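Local atomic coordinates of A151R (African swine fever virus Georgia 2007/1, PDB entry 7CMA), a protein that binds a zinc ion through one histidine and three cysteines and is a non-structural viral protein, named an oxygenase, whose cellular role remains uncertain. Residues A[99-104]-A[129-134]. Numbering follows the deposited sequence.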
ATOM      1  N   THR A  99     -24.462   4.898  18.484  1.00 48.61           N
ATOM      2  CA  THR A  99     -23.128   5.219  19.057  1.00 47.98           C
ATOM      3  C   THR A  99     -23.268   6.412  20.005  1.00 51.80           C
ATOM      4  O   THR A  99     -23.954   7.382  19.640  1.00 54.03           O
ATOM      5  CB  THR A  99     -22.097   5.492  17.954  1.00 46.53           C
ATOM      6  OG1 THR A  99     -22.079   4.372  17.075  1.00 43.92           O
ATOM      7  CG2 THR A  99     -20.699   5.723  18.480  1.00 48.59           C
ATOM      8  N   GLN A 100     -22.669   6.313  21.188  1.00 50.43           N
ATOM      9  CA  GLN A 100     -22.593   7.424  22.165  1.00 53.99           C
ATOM     10  C   GLN A 100     -21.507   8.403  21.710  1.00 51.73           C
ATOM     11  O   GLN A 100     -20.393   7.943  21.402  1.00 47.17           O
ATOM     12  CB  GLN A 100     -22.321   6.867  23.564  1.00 60.00           C
ATOM     13  CG  GLN A 100     -23.366   5.860  24.028  1.00 59.46           C
ATOM     14  CD  GLN A 100     -24.648   6.521  24.476  1.00 65.35           C
ATOM     15  OE1 GLN A 100     -24.677   7.705  24.808  1.00 69.07           O
ATOM     16  NE2 GLN A 100     -25.713   5.740  24.535  1.00 75.03           N
ATOM     17  N   ILE A 101     -21.888   9.657  21.465  1.00 47.77           N
ATOM     18  CA  ILE A 101     -20.974  10.714  20.942  1.00 50.57           C
ATOM     19  C   ILE A 101     -21.111  11.963  21.815  1.00 45.81           C
ATOM     20  O   ILE A 101     -22.158  12.119  22.467  1.00 55.40           O
ATOM     21  CB  ILE A 101     -21.268  11.017  19.459  1.00 44.59           C
ATOM     22  CG1 ILE A 101     -22.600  11.746  19.273  1.00 48.70           C
ATOM     23  CG2 ILE A 101     -21.204   9.744  18.632  1.00 40.42           C
ATOM     24  CD1 ILE A 101     -22.641  12.637  18.045  1.00 53.22           C
ATOM     25  N   TYR A 102     -20.041  12.750  21.904  1.00 54.46           N
ATOM     26  CA  TYR A 102     -20.003  14.013  22.679  1.00 57.36           C
ATOM     27  C   TYR A 102     -19.190  15.045  21.900  1.00 59.40           C
ATOM     28  O   TYR A 102     -18.092  14.700  21.412  1.00 62.31           O
ATOM     29  CB  TYR A 102     -19.411  13.772  24.070  1.00 63.35           C
ATOM     30  CG  TYR A 102     -19.389  14.989  24.959  1.00 58.95           C
ATOM     31  CD1 TYR A 102     -20.564  15.548  25.432  1.00 67.31           C
ATOM     32  CD2 TYR A 102     -18.200  15.630  25.260  1.00 64.12           C
ATOM     33  CE1 TYR A 102     -20.555  16.681  26.230  1.00 69.08           C
ATOM     34  CE2 TYR A 102     -18.173  16.766  26.053  1.00 69.61           C
ATOM     35  CZ  TYR A 102     -19.353  17.288  26.549  1.00 72.42           C
ATOM     36  OH  TYR A 102     -19.326  18.405  27.337  1.00 73.02           O
ATOM     37  N   PHE A 103     -19.719  16.269  21.793  1.00 55.28           N
ATOM     38  CA  PHE A 103     -19.042  17.406  21.122  1.00 56.52           C
ATOM     39  C   PHE A 103     -18.175  18.154  22.135  1.00 51.95           C
ATOM     40  O   PHE A 103     -18.689  18.491  23.218  1.00 59.06           O
ATOM     41  CB  PHE A 103     -20.062  18.355  20.490  1.00 59.34           C
ATOM     42  CG  PHE A 103     -19.448  19.580  19.867  1.00 55.51           C
ATOM     43  CD1 PHE A 103     -18.678  19.473  18.718  1.00 56.95           C
ATOM     44  CD2 PHE A 103     -19.482  20.803  20.524  1.00 59.60           C
ATOM     45  CE1 PHE A 103     -18.047  20.584  18.181  1.00 56.00           C
ATOM     46  CE2 PHE A 103     -18.861  21.915  19.978  1.00 60.44           C
ATOM     47  CZ  PHE A 103     -18.143  21.804  18.810  1.00 54.14           C
ATOM     48  N   GLU A 104     -16.947  18.499  21.739  1.00 55.91           N
ATOM     49  CA  GLU A 104     -15.992  19.295  22.556  1.00 64.33           C
ATOM     50  C   GLU A 104     -14.810  19.730  21.681  1.00 58.21           C
ATOM     51  O   GLU A 104     -14.318  18.900  20.896  1.00 55.81           O
ATOM     52  CB  GLU A 104     -15.508  18.482  23.759  1.00 71.15           C
ATOM     53  CG  GLU A 104     -15.302  19.321  25.009  1.00 73.68           C
ATOM     54  CD  GLU A 104     -14.588  18.609  26.145  1.00 72.73           C
ATOM     55  OE1 GLU A 104     -15.282  18.083  27.037  1.00 66.40           O
ATOM     56  OE2 GLU A 104     -13.341  18.606  26.149  1.00 70.80           O
ATOM     57  N   PRO A 129     -26.056   6.065  12.751  1.00 44.01           N
ATOM     58  CA  PRO A 129     -24.786   5.945  12.036  1.00 44.67           C
ATOM     59  C   PRO A 129     -24.438   7.143  11.129  1.00 42.35           C
ATOM     60  O   PRO A 129     -23.286   7.315  10.833  1.00 34.91           O
ATOM     61  CB  PRO A 129     -24.989   4.676  11.201  1.00 43.95           C
ATOM     62  CG  PRO A 129     -26.484   4.635  10.957  1.00 51.21           C
ATOM     63  CD  PRO A 129     -27.088   5.146  12.247  1.00 43.75           C
ATOM     64  N   HIS A 130     -25.433   7.936  10.715  1.00 40.66           N
ATOM     65  CA  HIS A 130     -25.327   8.806   9.508  1.00 43.40           C
ATOM     66  C   HIS A 130     -24.209   9.846   9.687  1.00 41.68           C
ATOM     67  O   HIS A 130     -23.522  10.142   8.689  1.00 36.57           O
ATOM     68  CB  HIS A 130     -26.677   9.457   9.192  1.00 46.32           C
ATOM     69  CG  HIS A 130     -27.795   8.479   9.099  1.00 46.67           C
ATOM     70  ND1 HIS A 130     -28.164   7.888   7.904  1.00 52.64           N
ATOM     71  CD2 HIS A 130     -28.564   7.913  10.054  1.00 44.83           C
ATOM     72  CE1 HIS A 130     -29.145   7.037   8.126  1.00 40.55           C
ATOM     73  NE2 HIS A 130     -29.388   7.016   9.439  1.00 39.97           N
ATOM     74  N   ILE A 131     -23.970  10.300  10.922  1.00 39.05           N
ATOM     75  CA  ILE A 131     -23.013  11.410  11.214  1.00 41.42           C
ATOM     76  C   ILE A 131     -21.574  10.940  10.943  1.00 36.78           C
ATOM     77  O   ILE A 131     -20.694  11.798  10.806  1.00 34.44           O
ATOM     78  CB  ILE A 131     -23.192  11.926  12.656  1.00 45.79           C
ATOM     79  CG1 ILE A 131     -22.351  13.180  12.910  1.00 42.69           C
ATOM     80  CG2 ILE A 131     -22.901  10.826  13.668  1.00 48.31           C
ATOM     81  CD1 ILE A 131     -22.488  13.751  14.309  1.00 52.62           C
ATOM     82  N   PHE A 132     -21.352   9.626  10.847  1.00 40.37           N
ATOM     83  CA  PHE A 132     -19.995   9.051  10.649  1.00 39.85           C
ATOM     84  C   PHE A 132     -19.623   9.067   9.161  1.00 41.29           C
ATOM     85  O   PHE A 132     -18.445   8.845   8.842  1.00 35.54           O
ATOM     86  CB  PHE A 132     -19.922   7.642  11.239  1.00 38.08           C
ATOM     87  CG  PHE A 132     -19.903   7.609  12.742  1.00 33.99           C
ATOM     88  CD1 PHE A 132     -18.738   7.888  13.439  1.00 36.68           C
ATOM     89  CD2 PHE A 132     -21.084   7.475  13.458  1.00 35.75           C
ATOM     90  CE1 PHE A 132     -18.731   7.890  14.824  1.00 35.65           C
ATOM     91  CE2 PHE A 132     -21.081   7.507  14.842  1.00 36.77           C
ATOM     92  CZ  PHE A 132     -19.904   7.719  15.522  1.00 36.52           C
ATOM     93  N   ASN A 133     -20.567   9.451   8.297  1.00 36.33           N
ATOM     94  CA  ASN A 133     -20.365   9.540   6.827  1.00 37.74           C
ATOM     95  C   ASN A 133     -19.219  10.518   6.525  1.00 39.87           C
ATOM     96  O   ASN A 133     -18.436  10.226   5.623  1.00 39.19           O
ATOM     97  CB  ASN A 133     -21.657   9.942   6.116  1.00 35.79           C
ATOM     98  CG  ASN A 133     -21.547   9.890   4.610  1.00 41.63           C
ATOM     99  OD1 ASN A 133     -21.856  10.869   3.931  1.00 38.78           O
ATOM    100  ND2 ASN A 133     -21.145   8.746   4.082  1.00 35.24           N
ATOM    101  N   ASP A 134     -19.167  11.660   7.218  1.00 42.62           N
ATOM    102  CA  ASP A 134     -18.090  12.674   7.053  1.00 41.55           C
ATOM    103  C   ASP A 134     -17.048  12.492   8.169  1.00 41.51           C
ATOM    104  O   ASP A 134     -17.333  12.881   9.312  1.00 36.86           O
ATOM    105  CB  ASP A 134     -18.664  14.095   7.046  1.00 42.15           C
ATOM    106  CG  ASP A 134     -17.618  15.188   6.882  1.00 45.50           C
ATOM    107  OD1 ASP A 134     -16.478  14.859   6.545  1.00 49.52           O
ATOM    108  OD2 ASP A 134     -17.980  16.367   7.019  1.00 50.26           O
TER
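Thr99 and Ile101 on the central strand of the three-stranded antiparallel sheet in the zinc-binding part of the protein meet Ile131 and Phe132 of a short 3-10 turn that follows edge strand 125-127. The contact is made by van der Waals packing, with no hydrogen bond from one segment to the other, and buries 153 Å². Phe132 supplies most of its side, through the far corner of the ring. Its CZ lies 3.7 Å from Thr99 CG2 and 3.9 Å from Ile101 CG2, both methyls approaching at a slant, while CE2 is 3.8 Å from Thr99 CB and has Thr99 OG1 as a looser neighbour.

Beside this, the two isoleucines meet tip to tip, Ile101 CD1 standing 3.9 Å from Ile131 CD1. Ile131 reaches that far because its chain is fully extended (chi1 -173°), whereas Ile101 holds CG1 between its backbone N and carbonyl carbon (chi1 70°), with CG2 against Phe132 CZ and CD1 at Ile131 CD1. The turn is closed by Phe132 N bonding to Pro129 O at 3.0 Å and Asn133 N to His130 O at 3.1 Å; Pro129 O also lies in plane at the edge of the Phe132 ring.

Trp138 stacks on Phe132 and gives its NE1 to Ile131 O, and Trp93 of strand 90-94 meets the same phenylalanine ring with its plane inclined at about 45°. Strand 99-104 is bonded through Thr99 and Ile101 to Val127 and Thr125 on one flank and through Tyr102 to His109, a zinc ligand, on the other; the Ile101 side chain is about 10 Å from the zinc ion, while Thr99 also touches Trp93, in the five-stranded sheet.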